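Local coordinates for AclR protein (Streptomyces galilaeus, PDB 2GEY), which is a putative hydroxylase of the SnoaL-like family, probably acting on an aromatic polyketide intermediate in antibiotic biosynthesis, at residues M13-A16 with W17-D21; S23-I26 with K27-P31; N40-S44 with A45-K49; L107-D111 with G112-E116; N122-P125 with L126-L130. One frame throughout, in Å; residues are numbered along the deposited sequence. Where two conformers were deposited one is given.

Contact 1. Residues M13-A16 with W17-D21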
loop_
_atom_site.group_PDB
_atom_site.type_symbol
_atom_site.label_atom_id
_atom_site.label_comp_id
_atom_site.label_asym_id
_atom_site.label_seq_id
_atom_site.Cartn_x
_atom_site.Cartn_y
_atom_site.Cartn_z
ATOM N N MET A 13 -4.184 -10.083 -17.938
ATOM C CA MET A 13 -4.431 -10.709 -16.653
ATOM C C MET A 13 -5.505 -9.942 -15.865
ATOM O O MET A 13 -6.400 -10.550 -15.294
ATOM C CB MET A 13 -3.121 -10.834 -15.875
ATOM C CG MET A 13 -2.130 -11.742 -16.563
ATOM S SD MET A 13 -0.516 -11.745 -15.754
ATOM C CE MET A 13 -0.774 -12.981 -14.510
ATOM N N VAL A 14 -5.442 -8.614 -15.880
ATOM C CA VAL A 14 -6.517 -7.785 -15.302
ATOM C C VAL A 14 -7.861 -8.093 -15.986
ATOM O O VAL A 14 -8.889 -8.290 -15.320
ATOM C CB VAL A 14 -6.186 -6.269 -15.401
ATOM C CG1 VAL A 14 -7.365 -5.417 -14.964
ATOM C CG2 VAL A 14 -4.957 -5.917 -14.558
ATOM N N ALA A 15 -7.853 -8.165 -17.312
ATOM C CA ALA A 15 -9.082 -8.456 -18.055
ATOM C C ALA A 15 -9.654 -9.812 -17.650
ATOM O O ALA A 15 -10.866 -9.946 -17.529
ATOM C CB ALA A 15 -8.843 -8.408 -19.545
ATOM N N ALA A 16 -8.780 -10.799 -17.426
ATOM C CA ALA A 16 -9.185 -12.125 -16.970
ATOM C C ALA A 16 -9.898 -12.053 -15.619
ATOM O O ALA A 16 -10.959 -12.655 -15.444
ATOM C CB ALA A 16 -7.984 -13.059 -16.891
ATOM N N TRP A 17 -9.311 -11.320 -14.670
ATOM C CA TRP A 17 -9.973 -11.052 -13.392
ATOM C C TRP A 17 -11.358 -10.469 -13.629
ATOM O O TRP A 17 -12.324 -10.871 -12.992
ATOM C CB TRP A 17 -9.169 -10.065 -12.537
ATOM C CG TRP A 17 -8.233 -10.734 -11.568
ATOM C CD1 TRP A 17 -6.879 -10.644 -11.539
ATOM C CD2 TRP A 17 -8.602 -11.595 -10.488
ATOM N NE1 TRP A 17 -6.377 -11.401 -10.506
ATOM C CE2 TRP A 17 -7.415 -12.000 -9.850
ATOM C CE3 TRP A 17 -9.823 -12.066 -10.003
ATOM C CZ2 TRP A 17 -7.413 -12.850 -8.737
ATOM C CZ3 TRP A 17 -9.821 -12.913 -8.898
ATOM C CH2 TRP A 17 -8.618 -13.292 -8.281
ATOM N N ASN A 18 -11.440 -9.515 -14.542
ATOM C CA ASN A 18 -12.672 -8.744 -14.720
ATOM C C ASN A 18 -13.788 -9.484 -15.444
ATOM O O ASN A 18 -14.940 -9.022 -15.427
ATOM C CB ASN A 18 -12.372 -7.410 -15.405
ATOM C CG ASN A 18 -11.790 -6.382 -14.436
ATOM O OD1 ASN A 18 -11.968 -6.498 -13.213
ATOM N ND2 ASN A 18 -11.114 -5.375 -14.970
ATOM N N ARG A 19 -13.454 -10.600 -16.082
ATOM C CA ARG A 19 -14.469 -11.542 -16.573
ATOM C C ARG A 19 -14.542 -12.807 -15.705
ATOM O O ARG A 19 -15.214 -13.786 -16.059
ATOM C CB ARG A 19 -14.251 -11.874 -18.055
ATOM C CG ARG A 19 -12.983 -12.565 -18.366
ATOM C CD ARG A 19 -12.942 -13.097 -19.816
ATOM N NE ARG A 19 -11.751 -13.916 -19.939
ATOM C CZ ARG A 19 -10.542 -13.458 -20.236
ATOM N NH1 ARG A 19 -10.349 -12.187 -20.534
ATOM N NH2 ARG A 19 -9.518 -14.299 -20.257
ATOM N N TRP A 20 -13.884 -12.757 -14.549
ATOM C CA TRP A 20 -13.955 -13.813 -13.539
ATOM C C TRP A 20 -13.465 -15.174 -14.046
ATOM O O TRP A 20 -14.088 -16.213 -13.778
ATOM C CB TRP A 20 -15.380 -13.882 -12.970
ATOM C CG TRP A 20 -15.873 -12.513 -12.651
ATOM C CD1 TRP A 20 -15.359 -11.657 -11.722
ATOM C CD2 TRP A 20 -16.936 -11.810 -13.297
ATOM N NE1 TRP A 20 -16.044 -10.475 -11.740
ATOM C CE2 TRP A 20 -17.017 -10.537 -12.701
ATOM C CE3 TRP A 20 -17.821 -12.127 -14.332
ATOM C CZ2 TRP A 20 -17.956 -9.586 -13.093
ATOM C CZ3 TRP A 20 -18.752 -11.178 -14.724
ATOM C CH2 TRP A 20 -18.820 -9.928 -14.100
ATOM N N ASP A 21 -12.331 -15.141 -14.748
ATOM C CA ASP A 21 -11.726 -16.303 -15.397
ATOM C C ASP A 21 -10.333 -16.554 -14.818
ATOM O O ASP A 21 -9.348 -16.014 -15.315
ATOM C CB ASP A 21 -11.616 -16.045 -16.903
ATOM C CG ASP A 21 -10.863 -17.149 -17.644
ATOM O OD1 ASP A 21 -10.725 -18.268 -17.111
ATOM O OD2 ASP A 21 -10.412 -16.887 -18.775
#
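The last turn of helix 3-18 is closed by backbone bonds from Trp17 N to Met13 O and from Asn18 N to Val14 O (2.9 Å). Arg19 N is shared weakly between Ala15 O and Ala16 O, and the positive phi of Trp20 (60°) then turns the chain so that Asp21 N reaches back to Ala16 O at 2.9 Å, while Trp20 N bonds to Trp17 O. Arg19 is folded back along the helix: its CG sits between the backbone N and carbonyl carbon (chi1 63°), and the chain, extended from CG to NE, lays the guanidinium so that Ala16 CA sits over one face, toward its rim. There NH2 forms a salt bridge with Asp21 OD2 at 3.1 Å, meeting the anti side of the carboxylate, while Asp21 OD1 accepts from Ser23 OG. Val14 and Asn18 run side by side, CG1 of the valine 3.7 Å from ND2 of the asparagine, whose OD1 is bonded to Leu63 N of strand 62-71. With Trp20 as C-prime residue, this is a Schellman motif ending the helix.

Contact 2. Residues S23-I26 with K27-P31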
loop_
_atom_site.group_PDB
_atom_site.type_symbol
_atom_site.label_atom_id
_atom_site.label_comp_id
_atom_site.label_asym_id
_atom_site.label_seq_id
_atom_site.Cartn_x
_atom_site.Cartn_y
_atom_site.Cartn_z
ATOM N N SER A 23 -8.409 -19.112 -14.930
ATOM C CA SER A 23 -7.526 -19.817 -15.865
ATOM C C SER A 23 -6.768 -18.833 -16.759
ATOM O O SER A 23 -5.620 -19.081 -17.131
ATOM C CB SER A 23 -8.316 -20.810 -16.736
ATOM O OG SER A 23 -8.974 -20.146 -17.804
ATOM N N GLY A 24 -7.414 -17.714 -17.095
ATOM C CA GLY A 24 -6.826 -16.659 -17.928
ATOM C C GLY A 24 -5.742 -15.848 -17.247
ATOM O O GLY A 24 -5.005 -15.111 -17.900
ATOM N N ILE A 25 -5.650 -15.971 -15.924
ATOM C CA ILE A 25 -4.563 -15.371 -15.171
ATOM C C ILE A 25 -3.415 -16.379 -15.070
ATOM O O ILE A 25 -2.277 -16.086 -15.443
ATOM C CB ILE A 25 -5.031 -14.991 -13.745
ATOM C CG1 ILE A 25 -6.218 -14.025 -13.809
ATOM C CG2 ILE A 25 -3.888 -14.405 -12.929
ATOM C CD1 ILE A 25 -7.026 -14.019 -12.572
ATOM N N ILE A 26 -3.721 -17.578 -14.586
ATOM C CA ILE A 26 -2.693 -18.566 -14.270
ATOM C C ILE A 26 -1.962 -19.065 -15.531
ATOM O O ILE A 26 -0.825 -19.543 -15.458
ATOM C CB ILE A 26 -3.306 -19.721 -13.422
ATOM C CG1 ILE A 26 -3.714 -19.173 -12.045
ATOM C CG2 ILE A 26 -2.333 -20.876 -13.263
ATOM C CD1 ILE A 26 -4.777 -19.977 -11.332
ATOM N N LYS A 27 -2.603 -18.939 -16.690
ATOM C CA LYS A 27 -1.958 -19.365 -17.945
ATOM C C LYS A 27 -0.688 -18.565 -18.250
ATOM O O LYS A 27 0.145 -18.998 -19.046
ATOM C CB LYS A 27 -2.929 -19.263 -19.122
ATOM C CG LYS A 27 -3.331 -17.864 -19.489
ATOM C CD LYS A 27 -4.408 -17.853 -20.558
ATOM C CE LYS A 27 -3.853 -18.128 -21.926
ATOM N NZ LYS A 27 -4.867 -17.825 -22.983
ATOM N N HIS A 28 -0.550 -17.398 -17.626
ATOM C CA HIS A 28 0.613 -16.537 -17.836
ATOM C C HIS A 28 1.715 -16.772 -16.816
ATOM O O HIS A 28 2.788 -16.168 -16.907
ATOM C CB HIS A 28 0.182 -15.078 -17.801
ATOM C CG HIS A 28 -0.723 -14.701 -18.926
ATOM N ND1 HIS A 28 -0.297 -14.668 -20.238
ATOM C CD2 HIS A 28 -2.037 -14.374 -18.947
ATOM C CE1 HIS A 28 -1.305 -14.306 -21.013
ATOM N NE2 HIS A 28 -2.373 -14.130 -20.256
ATOM N N TRP A 29 1.455 -17.645 -15.845
ATOM C CA TRP A 29 2.447 -17.955 -14.825
ATOM C C TRP A 29 3.445 -18.959 -15.346
ATOM O O TRP A 29 3.069 -19.946 -15.987
ATOM C CB TRP A 29 1.783 -18.566 -13.600
ATOM C CG TRP A 29 0.921 -17.668 -12.816
ATOM C CD1 TRP A 29 0.604 -16.378 -13.079
ATOM C CD2 TRP A 29 0.222 -18.022 -11.624
ATOM N NE1 TRP A 29 -0.237 -15.888 -12.109
ATOM C CE2 TRP A 29 -0.490 -16.887 -11.204
ATOM C CE3 TRP A 29 0.144 -19.192 -10.863
ATOM C CZ2 TRP A 29 -1.283 -16.888 -10.048
ATOM C CZ3 TRP A 29 -0.647 -19.191 -9.719
ATOM C CH2 TRP A 29 -1.348 -18.051 -9.326
ATOM N N SER A 30 4.717 -18.735 -15.051
ATOM C CA SER A 30 5.717 -19.771 -15.265
ATOM C C SER A 30 5.431 -20.960 -14.341
ATOM O O SER A 30 4.915 -20.782 -13.237
ATOM C CB SER A 30 7.118 -19.241 -14.973
ATOM O OG SER A 30 8.059 -20.296 -14.883
ATOM N N PRO A 31 5.786 -22.178 -14.778
ATOM C CA PRO A 31 5.793 -23.314 -13.852
ATOM C C PRO A 31 6.646 -23.075 -12.604
ATOM O O PRO A 31 6.384 -23.672 -11.561
ATOM C CB PRO A 31 6.407 -24.444 -14.682
ATOM C CG PRO A 31 6.179 -24.055 -16.092
ATOM C CD PRO A 31 6.186 -22.567 -16.141
HETATM O O HOH W 1 -5.325 -13.750 -20.101
#
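Ile26 and Trp29 meet obliquely, the CG1 methylene of the isoleucine lying over one face of the indole. In the conformer described, Ile26 CG1 stands 3.7 Å from the centroid of the six-membered ring of Trp29 and only 8° off the normal, a CH-pi contact, while Ile26 CG2 touches CE3 of the same ring at 3.8 Å. CG of Trp29 is anti to the carbonyl carbon (chi1 -68°), and chi2 near zero (3°) sets the ring's rotation so that its face meets Ile26. Ile25 runs alongside the indole, its CG2 4.0 Å from Trp29 NE1. The His28 ring takes another course and turns its edge to Gly24 O, 3.2 Å from CD2; a water that donates to Gly24 O lies in the ring plane, 3.0 Å from His28 NE2. Beyond, Trp29 packs on Met47 and Met51 of helix 44-57 and makes an edge-to-face contact with His35. The backbone closes with Trp29 N to Ile26 O, the bond of a type I beta turn leading from helix 23-26 into strand 29-30.

Contact 3. Residues N40-S44 with A45-K49; sequences NEVSS and ADMVK
Ser43, the N-cap of helix 44-57, accepts through OG from Asp46 N at 3.0 Å (N-H...O angle 155°), a capping bond. The hydroxyl is brought round to the amide because OG lies between the backbone N and the carbonyl carbon, chi1 72°. The same residue starts the regular helical bonding, Met47 N to Ser43 O at 2.9 Å, followed by Val48 N to Ser44 O. A water also bridges the two segments: it accepts from Ser43 N and donates to Asp46 OD2 at 2.7 Å. Ser44 OG turns to another partner, His35 NE2 on strand 33-37. Outside this polar cluster, Met47 bends at chi2 and chi3, and its CE meets Val42 CG1 at 3.4 Å, closer than methyl groups normally approach, with the two side chains crossing at about a right angle. The carboxylate of Asp46, in the first turn of the helix, is probably stabilised by the helix dipole, so cap and charge together suit the positive end of the helix.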
loop_
_atom_site.group_PDB
_atom_site.type_symbol
_atom_site.label_atom_id
_atom_site.label_comp_id
_atom_site.label_asym_id
_atom_site.label_seq_id
_atom_site.Cartn_x
_atom_site.Cartn_y
_atom_site.Cartn_z
ATOM N N ASN A 40 7.222 -12.688 2.648
ATOM C CA ASN A 40 7.247 -14.140 2.817
ATOM C C ASN A 40 6.718 -14.784 1.554
ATOM O O ASN A 40 5.819 -14.233 0.923
ATOM C CB ASN A 40 6.337 -14.568 3.966
ATOM C CG ASN A 40 6.753 -13.989 5.296
ATOM O OD1 ASN A 40 7.889 -14.159 5.733
ATOM N ND2 ASN A 40 5.825 -13.306 5.957
ATOM N N GLU A 41 7.242 -15.954 1.199
ATOM C CA GLU A 41 6.751 -16.679 0.025
ATOM C C GLU A 41 5.384 -17.280 0.319
ATOM O O GLU A 41 5.121 -17.733 1.440
ATOM C CB GLU A 41 7.709 -17.797 -0.416
ATOM C CG GLU A 41 7.219 -18.549 -1.668
ATOM C CD GLU A 41 8.117 -19.694 -2.113
ATOM O OE1 GLU A 41 9.247 -19.825 -1.596
ATOM O OE2 GLU A 41 7.684 -20.467 -2.996
ATOM N N VAL A 42 4.529 -17.281 -0.695
ATOM C CA VAL A 42 3.221 -17.907 -0.652
ATOM C C VAL A 42 3.206 -18.970 -1.748
ATOM O O VAL A 42 3.528 -18.681 -2.906
ATOM C CB VAL A 42 2.115 -16.867 -0.915
ATOM C CG1 VAL A 42 0.737 -17.524 -0.952
ATOM C CG2 VAL A 42 2.161 -15.780 0.146
ATOM N N SER A 43 2.839 -20.199 -1.403
ATOM C CA SER A 43 2.814 -21.274 -2.399
ATOM C C SER A 43 1.778 -20.977 -3.484
ATOM O O SER A 43 0.777 -20.316 -3.227
ATOM C CB SER A 43 2.511 -22.626 -1.742
ATOM O OG SER A 43 1.161 -22.687 -1.331
ATOM N N SER A 44 2.023 -21.462 -4.697
ATOM C CA SER A 44 1.057 -21.304 -5.784
ATOM C C SER A 44 -0.276 -21.957 -5.415
ATOM O O SER A 44 -1.338 -21.433 -5.739
ATOM C CB SER A 44 1.590 -21.902 -7.086
ATOM O OG SER A 44 2.572 -21.066 -7.668
ATOM N N ALA A 45 -0.204 -23.092 -4.724
ATOM C CA ALA A 45 -1.398 -23.786 -4.236
ATOM C C ALA A 45 -2.233 -22.873 -3.345
ATOM O O ALA A 45 -3.448 -22.771 -3.516
ATOM C CB ALA A 45 -1.013 -25.045 -3.487
ATOM N N ASP A 46 -1.578 -22.193 -2.408
ATOM C CA ASP A 46 -2.275 -21.293 -1.498
ATOM C C ASP A 46 -2.775 -20.051 -2.235
ATOM O O ASP A 46 -3.865 -19.558 -1.952
ATOM C CB ASP A 46 -1.370 -20.893 -0.328
ATOM C CG ASP A 46 -1.152 -22.038 0.666
ATOM O OD1 ASP A 46 -1.699 -23.141 0.459
ATOM O OD2 ASP A 46 -0.428 -21.832 1.655
ATOM N N MET A 47 -1.980 -19.557 -3.180
ATOM C CA MET A 47 -2.370 -18.389 -3.963
ATOM C C MET A 47 -3.658 -18.668 -4.737
ATOM O O MET A 47 -4.605 -17.878 -4.690
ATOM C CB MET A 47 -1.248 -18.009 -4.927
ATOM C CG MET A 47 -1.483 -16.707 -5.683
ATOM S SD MET A 47 -1.734 -15.259 -4.630
ATOM C CE MET A 47 -0.420 -15.460 -3.441
ATOM N N VAL A 48 -3.702 -19.795 -5.435
ATOM C CA VAL A 48 -4.895 -20.151 -6.201
ATOM C C VAL A 48 -6.112 -20.304 -5.281
ATOM O O VAL A 48 -7.198 -19.864 -5.628
ATOM C CB VAL A 48 -4.675 -21.416 -7.068
ATOM C CG1 VAL A 48 -5.989 -21.879 -7.700
ATOM C CG2 VAL A 48 -3.644 -21.128 -8.156
ATOM N N LYS A 49 -5.925 -20.905 -4.107
ATOM C CA LYS A 49 -7.013 -21.019 -3.133
ATOM C C LYS A 49 -7.554 -19.664 -2.694
ATOM O O LYS A 49 -8.763 -19.513 -2.522
ATOM C CB LYS A 49 -6.577 -21.820 -1.903
ATOM C CG LYS A 49 -6.398 -23.282 -2.199
ATOM C CD LYS A 49 -5.923 -24.059 -0.983
ATOM C CE LYS A 49 -5.465 -25.450 -1.377
ATOM N NZ LYS A 49 -5.094 -26.258 -0.183
HETATM O O HOH W 2 1.927 -20.574 1.403
#

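Contact 4. Residues L107-D111 with G112-E116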
loop_
_atom_site.group_PDB
_atom_site.type_symbol
_atom_site.label_atom_id
_atom_site.label_comp_id
_atom_site.label_asym_id
_atom_site.label_seq_id
_atom_site.Cartn_x
_atom_site.Cartn_y
_atom_site.Cartn_z
ATOM N N LEU A 107 5.182 -7.683 -11.015
ATOM C CA LEU A 107 5.427 -8.926 -11.739
ATOM C C LEU A 107 6.752 -8.852 -12.480
ATOM O O LEU A 107 7.081 -7.817 -13.057
ATOM C CB LEU A 107 4.308 -9.184 -12.753
ATOM C CG LEU A 107 2.874 -9.356 -12.243
ATOM C CD1 LEU A 107 1.961 -9.648 -13.417
ATOM C CD2 LEU A 107 2.766 -10.456 -11.201
ATOM N N ARG A 108 7.510 -9.944 -12.456
ATOM C CA ARG A 108 8.737 -10.057 -13.241
ATOM C C ARG A 108 8.547 -11.172 -14.265
ATOM O O ARG A 108 8.067 -12.262 -13.922
ATOM C CB ARG A 108 9.960 -10.342 -12.357
ATOM C CG ARG A 108 11.273 -10.285 -13.140
ATOM C CD ARG A 108 12.479 -10.359 -12.249
ATOM N NE ARG A 108 12.727 -11.715 -11.784
ATOM C CZ ARG A 108 13.376 -12.653 -12.474
ATOM N NH1 ARG A 108 13.825 -12.431 -13.707
ATOM N NH2 ARG A 108 13.561 -13.844 -11.926
ATOM N N PHE A 109 8.940 -10.895 -15.509
ATOM C CA PHE A 109 8.735 -11.805 -16.638
ATOM C C PHE A 109 10.031 -12.431 -17.116
ATOM O O PHE A 109 11.072 -11.778 -17.126
ATOM C CB PHE A 109 8.137 -11.051 -17.829
ATOM C CG PHE A 109 6.688 -10.698 -17.658
ATOM C CD1 PHE A 109 6.317 -9.614 -16.873
ATOM C CD2 PHE A 109 5.696 -11.453 -18.283
ATOM C CE1 PHE A 109 4.979 -9.291 -16.698
ATOM C CE2 PHE A 109 4.358 -11.129 -18.125
ATOM C CZ PHE A 109 4.003 -10.047 -17.323
ATOM N N VAL A 110 9.942 -13.691 -17.535
ATOM C CA VAL A 110 10.984 -14.349 -18.321
ATOM C C VAL A 110 10.287 -15.104 -19.449
ATOM O O VAL A 110 9.358 -15.873 -19.200
ATOM C CB VAL A 110 11.829 -15.356 -17.494
ATOM C CG1 VAL A 110 12.842 -16.047 -18.399
ATOM C CG2 VAL A 110 12.531 -14.663 -16.339
ATOM N N ASP A 111 10.725 -14.863 -20.684
ATOM C CA ASP A 111 10.149 -15.502 -21.868
ATOM C C ASP A 111 8.628 -15.383 -21.941
ATOM O O ASP A 111 7.945 -16.336 -22.317
ATOM C CB ASP A 111 10.564 -16.973 -21.935
ATOM C CG ASP A 111 12.053 -17.149 -22.100
ATOM O OD1 ASP A 111 12.695 -16.257 -22.702
ATOM O OD2 ASP A 111 12.590 -18.172 -21.618
ATOM N N GLY A 112 8.106 -14.219 -21.567
ATOM C CA GLY A 112 6.676 -13.947 -21.638
ATOM C C GLY A 112 5.832 -14.518 -20.506
ATOM O O GLY A 112 4.613 -14.343 -20.503
ATOM N N LYS A 113 6.461 -15.177 -19.539
ATOM C CA LYS A 113 5.736 -15.766 -18.423
ATOM C C LYS A 113 6.169 -15.092 -17.122
ATOM O O LYS A 113 7.305 -14.625 -16.999
ATOM C CB LYS A 113 5.973 -17.273 -18.367
ATOM C CG LYS A 113 5.420 -18.041 -19.580
ATOM C CD LYS A 113 3.918 -18.323 -19.467
ATOM C CE LYS A 113 3.310 -18.882 -20.774
ATOM N NZ LYS A 113 2.954 -17.774 -21.772
ATOM N N VAL A 114 5.257 -15.038 -16.159
ATOM C CA VAL A 114 5.540 -14.428 -14.863
ATOM C C VAL A 114 6.332 -15.425 -14.003
ATOM O O VAL A 114 5.855 -16.531 -13.739
ATOM C CB VAL A 114 4.239 -14.034 -14.137
ATOM C CG1 VAL A 114 4.536 -13.418 -12.777
ATOM C CG2 VAL A 114 3.425 -13.076 -15.004
ATOM N N VAL A 115 7.529 -15.030 -13.569
ATOM C CA VAL A 115 8.373 -15.869 -12.708
ATOM C C VAL A 115 8.412 -15.423 -11.236
ATOM O O VAL A 115 8.779 -16.211 -10.336
ATOM C CB VAL A 115 9.816 -15.976 -13.254
ATOM C CG1 VAL A 115 9.820 -16.684 -14.595
ATOM C CG2 VAL A 115 10.476 -14.609 -13.345
ATOM N N GLU A 116 8.063 -14.162 -10.995
ATOM C CA GLU A 116 7.955 -13.631 -9.642
ATOM C C GLU A 116 6.786 -12.677 -9.568
ATOM O O GLU A 116 6.549 -11.893 -10.500
ATOM C CB GLU A 116 9.238 -12.904 -9.213
ATOM C CG GLU A 116 10.421 -13.825 -8.962
ATOM C CD GLU A 116 11.621 -13.097 -8.386
ATOM O OE1 GLU A 116 12.270 -12.342 -9.138
ATOM O OE2 GLU A 116 11.935 -13.298 -7.188
HETATM O O HOH W 3 5.516 -17.465 -23.114
#
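Arg108 has CG anti to the backbone N (chi1 -173°) and bends at chi3, while Glu116 holds CG anti to its carbonyl carbon (chi1 -71°); the two side chains thereby converge on the same face of the sheet. They form a salt bridge, with a hydrogen bond of 2.8 Å from Arg108 NE to the anti lone pair of Glu116 OE1, in the guanidinium plane; the guanidinium and carboxylate planes stand 80° apart. A weaker bond from Arg108 NH2 reaches the same oxygen, and Glu116 OE2 is bonded to Tyr36 OH. Val115 CG2 lies over one guanidinium face, 3.5 Å from NH2 of Arg108. Strands 98-110 and 113-122 here form a beta hairpin closed by a type I' turn, Val110 to Lys113, with a classic bulge in which Val115 and Glu116 both face Arg108: Arg108 O accepts from Val115 N at 2.8 Å and weakly from Glu116 N. On the other face, which packs on helix 3-18, Val114 CG2 sits over the Phe109 ring, 4.1 Å from its centroid.

Contact 5. Residues N122-P125 with L126-L130; sequences NMRP and LLVRL
Met123 and Leu127 are joined at the first turn of helix 124-129, where Met123 is the N-cap and Asn122 forms an Asx turn ahead of it. The backbone bonds run from Leu127 N to Met123 O at 2.8 Å, from Val128 N to Arg124 O and from Arg129 N to Pro125 O. The Asx turn is made by Asn122 OD1, which accepts from Arg124 N at 3.0 Å, the donor standing above the amide plane. Polar ends find partners beyond the segments: Arg124 NH1 forms a salt bridge with Glu38 of the second subunit, whose carboxylate also receives Asn122 ND2, and Arg129 pairs with Asp135. Among packing contacts, Met123 CB faces Leu127 CG at 4.2 Å. Met123 and Leu126 lie side by side, and both touch Trp101 of strand 98-110; the very short approach of their ends, in one of two conformers of Met123, is doubtful. Arg124 and Val128 also lie side by side, with NH2 of the arginine 3.6 Å from CG2 of the valine.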
loop_
_atom_site.group_PDB
_atom_site.type_symbol
_atom_site.label_atom_id
_atom_site.label_comp_id
_atom_site.label_asym_id
_atom_site.label_seq_id
_atom_site.Cartn_x
_atom_site.Cartn_y
_atom_site.Cartn_z
ATOM N N ASN A 122 -3.761 -3.368 0.658
ATOM C CA ASN A 122 -4.421 -2.600 1.693
ATOM C C ASN A 122 -5.886 -2.986 1.765
ATOM O O ASN A 122 -6.702 -2.487 0.976
ATOM C CB ASN A 122 -4.313 -1.097 1.421
ATOM C CG ASN A 122 -5.129 -0.278 2.397
ATOM O OD1 ASN A 122 -5.390 -0.726 3.506
ATOM N ND2 ASN A 122 -5.553 0.915 1.986
ATOM N N MET A 123 -6.203 -3.842 2.735
ATOM C CA MET A 123 -7.576 -4.289 2.956
ATOM C C MET A 123 -8.299 -3.443 4.006
ATOM O O MET A 123 -9.439 -3.727 4.373
ATOM C CB MET A 123 -7.590 -5.749 3.394
ATOM C CG MET A 123 -6.992 -6.710 2.384
ATOM S SD MET A 123 -8.080 -8.097 2.072
ATOM C CE MET A 123 -9.010 -7.387 0.725
ATOM N N ARG A 124 -7.658 -2.378 4.482
ATOM C CA ARG A 124 -8.275 -1.563 5.531
ATOM C C ARG A 124 -9.767 -1.236 5.281
ATOM O O ARG A 124 -10.596 -1.501 6.150
ATOM C CB ARG A 124 -7.456 -0.288 5.783
ATOM C CG ARG A 124 -7.845 0.462 7.056
ATOM C CD ARG A 124 -7.518 1.949 6.947
ATOM N NE ARG A 124 -8.380 2.606 5.965
ATOM C CZ ARG A 124 -9.635 2.980 6.190
ATOM N NH1 ARG A 124 -10.340 3.540 5.217
ATOM N NH2 ARG A 124 -10.194 2.823 7.386
ATOM N N PRO A 125 -10.121 -0.701 4.091
ATOM C CA PRO A 125 -11.521 -0.322 3.863
ATOM C C PRO A 125 -12.472 -1.519 3.903
ATOM O O PRO A 125 -13.611 -1.397 4.364
ATOM C CB PRO A 125 -11.513 0.292 2.452
ATOM C CG PRO A 125 -10.105 0.484 2.090
ATOM C CD PRO A 125 -9.285 -0.452 2.901
ATOM N N LEU A 126 -12.002 -2.665 3.421
ATOM C CA LEU A 126 -12.793 -3.888 3.470
ATOM C C LEU A 126 -12.951 -4.374 4.902
ATOM O O LEU A 126 -14.036 -4.808 5.305
ATOM C CB LEU A 126 -12.144 -4.981 2.614
ATOM C CG LEU A 126 -12.853 -6.340 2.582
ATOM C CD1 LEU A 126 -14.275 -6.201 2.055
ATOM C CD2 LEU A 126 -12.064 -7.320 1.729
ATOM N N LEU A 127 -11.870 -4.305 5.675
ATOM C CA LEU A 127 -11.921 -4.721 7.077
ATOM C C LEU A 127 -12.927 -3.896 7.877
ATOM O O LEU A 127 -13.606 -4.431 8.758
ATOM C CB LEU A 127 -10.537 -4.660 7.723
ATOM C CG LEU A 127 -9.513 -5.661 7.176
ATOM C CD1 LEU A 127 -8.102 -5.263 7.603
ATOM C CD2 LEU A 127 -9.835 -7.084 7.616
ATOM N N VAL A 128 -13.034 -2.608 7.558
ATOM C CA VAL A 128 -14.045 -1.750 8.172
ATOM C C VAL A 128 -15.456 -2.215 7.779
ATOM O O VAL A 128 -16.329 -2.346 8.642
ATOM C CB VAL A 128 -13.822 -0.265 7.803
ATOM C CG1 VAL A 128 -14.972 0.604 8.309
ATOM C CG2 VAL A 128 -12.512 0.219 8.388
ATOM N N ARG A 129 -15.669 -2.479 6.489
ATOM C CA ARG A 129 -16.976 -2.924 5.990
ATOM C C ARG A 129 -17.410 -4.256 6.583
ATOM O O ARG A 129 -18.604 -4.485 6.816
ATOM C CB ARG A 129 -16.975 -3.025 4.463
ATOM C CG ARG A 129 -17.026 -1.691 3.759
ATOM C CD ARG A 129 -18.391 -1.014 3.885
ATOM N NE ARG A 129 -18.203 0.399 4.206
ATOM C CZ ARG A 129 -18.405 0.973 5.394
ATOM N NH1 ARG A 129 -18.863 0.290 6.441
ATOM N NH2 ARG A 129 -18.159 2.271 5.526
ATOM N N LEU A 130 -16.441 -5.130 6.837
ATOM C CA LEU A 130 -16.720 -6.422 7.442
ATOM C C LEU A 130 -16.772 -6.382 8.967
ATOM O O LEU A 130 -16.987 -7.419 9.597
ATOM C CB LEU A 130 -15.680 -7.444 6.994
ATOM C CG LEU A 130 -15.705 -7.742 5.495
ATOM C CD1 LEU A 130 -14.677 -8.773 5.173
ATOM C CD2 LEU A 130 -17.067 -8.205 5.035
#

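Overall arrangement
Contacts 1, 2 and 4 are partly buried and touch one another: Met13 of contact 1 packs on Ile25 and His28 of contact 2 and on Leu107 and Val114 of contact 4, while backbone bonds of His28 and Ser30 to Val114 tie contact 2 to the hairpin. Contact 3, the surface contact, meets contact 2 through Met47 and Val48 against Trp29 and Ile26. Contact 5, also partly buried, stands apart, its nearest atoms no closer than about 11 Å to any other contact, and is the one that reaches the second subunit. Helix ends differ in chemistry: a Schellman motif finishes helix 3-18, a serine cap opens helix 44-57 and an Asx turn precedes helix 124-129, whereas contact 4 combines strand pairing with an ion pair.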